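PDB 6TRK: pollen allergen Phl p 6, which is a grass pollen allergen of the Poa p IX/Phl p VI family, whose role in the plant remains uncertain. Local coordinates for residues Y67-A73 and A85-F90. The protein carries 1 engineered substitution. Sequence-based numbering, arbitrary orientation.
Sequences YNAAYNA and AFVLHF
A70 and F86 meet where two neighbouring antiparallel helices of a four-helix bundle, 60-76 and 82-98, pack side by side. The axes of the two segments approach to 7.6 Å at 156°, a close spacing that the small residues A69, A70 and A73 permit. F86 CB lies 4.2 Å from A70 O. F86 CG is turned anti to the backbone N (chi1 -167°), which turns one face of the ring to the A70 methyl. From F86 CG to F86 CZ, all six ring carbons lie 3.7 to 3.9 Å from A70 CB. The methyl is therefore centred on the F86 ring, with A70 CB 3.5 Å from the centroid and 4° off the normal, a CH-pi contact. F86 CD2 also comes 3.5 Å from A70 O, and F86 CE2 lies near Y71 N. The same methyl packs on F90 CB and meets the F90 ring at its edge. F37 and F41 meet F86 edge-to-face, so the contact runs on into the aromatic core of the bundle. A73 CB sits over one face of the H89 imidazole, offset toward the rim, a second CH-pi contact. A hydrogen bond within its own helix fixes the rotation of that ring: H89 ND1 donates to A85 O over 2.8 Å, and the acceptor lies in the ring plane. A85 O is gripped twice, by H89 ND1 and by H89 N.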
# COMPACT_ATOMS: atom_id res chain seq x y z
N TYR A 67 -5.46 0.19 2.89
CA TYR A 67 -5.56 -1.16 2.36
C TYR A 67 -6.95 -1.42 1.79
O TYR A 67 -7.09 -1.93 0.68
CB TYR A 67 -5.23 -2.20 3.43
CG TYR A 67 -5.40 -3.62 2.95
CD1 TYR A 67 -4.46 -4.22 2.14
CD2 TYR A 67 -6.53 -4.35 3.29
CE1 TYR A 67 -4.63 -5.53 1.69
CE2 TYR A 67 -6.72 -5.63 2.85
CZ TYR A 67 -5.77 -6.22 2.05
OH TYR A 67 -5.95 -7.52 1.62
N ASN A 68 -8.00 -1.03 2.54
CA ASN A 68 -9.34 -1.26 2.03
C ASN A 68 -9.57 -0.53 0.72
O ASN A 68 -10.20 -1.05 -0.21
CB ASN A 68 -10.36 -0.84 3.10
CG ASN A 68 -10.38 -1.81 4.29
OD1 ASN A 68 -10.04 -2.99 4.14
ND2 ASN A 68 -10.77 -1.32 5.47
N ALA A 69 -9.11 0.71 0.64
CA ALA A 69 -9.29 1.45 -0.61
C ALA A 69 -8.71 0.67 -1.80
O ALA A 69 -9.33 0.56 -2.87
CB ALA A 69 -8.59 2.81 -0.51
N ALA A 70 -7.50 0.15 -1.60
CA ALA A 70 -6.81 -0.57 -2.66
C ALA A 70 -7.42 -1.94 -2.95
O ALA A 70 -7.64 -2.28 -4.12
CB ALA A 70 -5.34 -0.73 -2.27
N TYR A 71 -7.68 -2.73 -1.91
CA TYR A 71 -8.25 -4.05 -2.10
C TYR A 71 -9.63 -3.96 -2.74
O TYR A 71 -9.96 -4.72 -3.65
CB TYR A 71 -8.34 -4.78 -0.77
CG TYR A 71 -8.97 -6.15 -0.93
CD1 TYR A 71 -8.18 -7.26 -1.22
CD2 TYR A 71 -10.34 -6.32 -0.82
CE1 TYR A 71 -8.75 -8.50 -1.38
CE2 TYR A 71 -10.92 -7.58 -0.98
CZ TYR A 71 -10.11 -8.65 -1.27
OH TYR A 71 -10.66 -9.90 -1.44
N ASN A 72 -10.42 -2.96 -2.32
CA ASN A 72 -11.77 -2.86 -2.87
C ASN A 72 -11.75 -2.38 -4.31
O ASN A 72 -12.54 -2.85 -5.14
CB ASN A 72 -12.65 -1.98 -1.99
CG ASN A 72 -13.08 -2.65 -0.69
OD1 ASN A 72 -13.36 -3.85 -0.66
ND2 ASN A 72 -13.15 -1.89 0.38
N ALA A 73 -10.84 -1.45 -4.67
CA ALA A 73 -10.76 -1.05 -6.07
C ALA A 73 -10.37 -2.23 -6.95
O ALA A 73 -10.93 -2.43 -8.03
CB ALA A 73 -9.75 0.10 -6.21
N ALA A 85 -5.34 -1.13 -10.57
CA ALA A 85 -6.31 -0.53 -9.66
C ALA A 85 -5.82 -0.56 -8.22
O ALA A 85 -5.98 0.42 -7.49
CB ALA A 85 -7.66 -1.25 -9.74
N PHE A 86 -5.22 -1.68 -7.80
CA PHE A 86 -4.66 -1.72 -6.46
C PHE A 86 -3.56 -0.67 -6.27
O PHE A 86 -3.57 0.11 -5.29
CB PHE A 86 -4.10 -3.11 -6.15
CG PHE A 86 -3.77 -3.31 -4.67
CD1 PHE A 86 -2.66 -2.73 -4.09
CD2 PHE A 86 -4.60 -4.08 -3.86
CE1 PHE A 86 -2.36 -2.88 -2.76
CE2 PHE A 86 -4.27 -4.28 -2.52
CZ PHE A 86 -3.16 -3.67 -1.97
N VAL A 87 -2.58 -0.68 -7.17
CA VAL A 87 -1.40 0.17 -7.06
C VAL A 87 -1.79 1.64 -7.04
O VAL A 87 -1.29 2.40 -6.22
CB VAL A 87 -0.45 -0.14 -8.22
CG1 VAL A 87 0.66 0.91 -8.31
CG2 VAL A 87 0.16 -1.53 -8.04
N LEU A 88 -2.72 2.02 -7.93
CA LEU A 88 -3.13 3.42 -7.99
C LEU A 88 -3.77 3.86 -6.68
O LEU A 88 -3.47 4.93 -6.15
CB LEU A 88 -4.09 3.62 -9.17
CG LEU A 88 -4.75 4.97 -9.29
CD1 LEU A 88 -3.71 6.02 -9.57
CD2 LEU A 88 -5.76 4.95 -10.42
N HIS A 89 -4.70 3.07 -6.15
CA HIS A 89 -5.42 3.55 -4.97
C HIS A 89 -4.61 3.40 -3.70
O HIS A 89 -4.71 4.24 -2.80
CB HIS A 89 -6.77 2.85 -4.87
CG HIS A 89 -7.69 3.23 -5.98
ND1 HIS A 89 -7.70 2.60 -7.22
CD2 HIS A 89 -8.59 4.24 -6.07
CE1 HIS A 89 -8.58 3.18 -8.00
NE2 HIS A 89 -9.13 4.19 -7.34
N PHE A 90 -3.75 2.39 -3.63
CA PHE A 90 -2.88 2.26 -2.47
C PHE A 90 -1.93 3.45 -2.37
O PHE A 90 -1.81 4.10 -1.32
CB PHE A 90 -2.08 0.93 -2.53
CG PHE A 90 -1.42 0.60 -1.21
CD1 PHE A 90 -0.14 1.03 -0.95
CD2 PHE A 90 -2.10 -0.10 -0.22
CE1 PHE A 90 0.47 0.78 0.27
CE2 PHE A 90 -1.52 -0.35 1.02
CZ PHE A 90 -0.21 0.10 1.24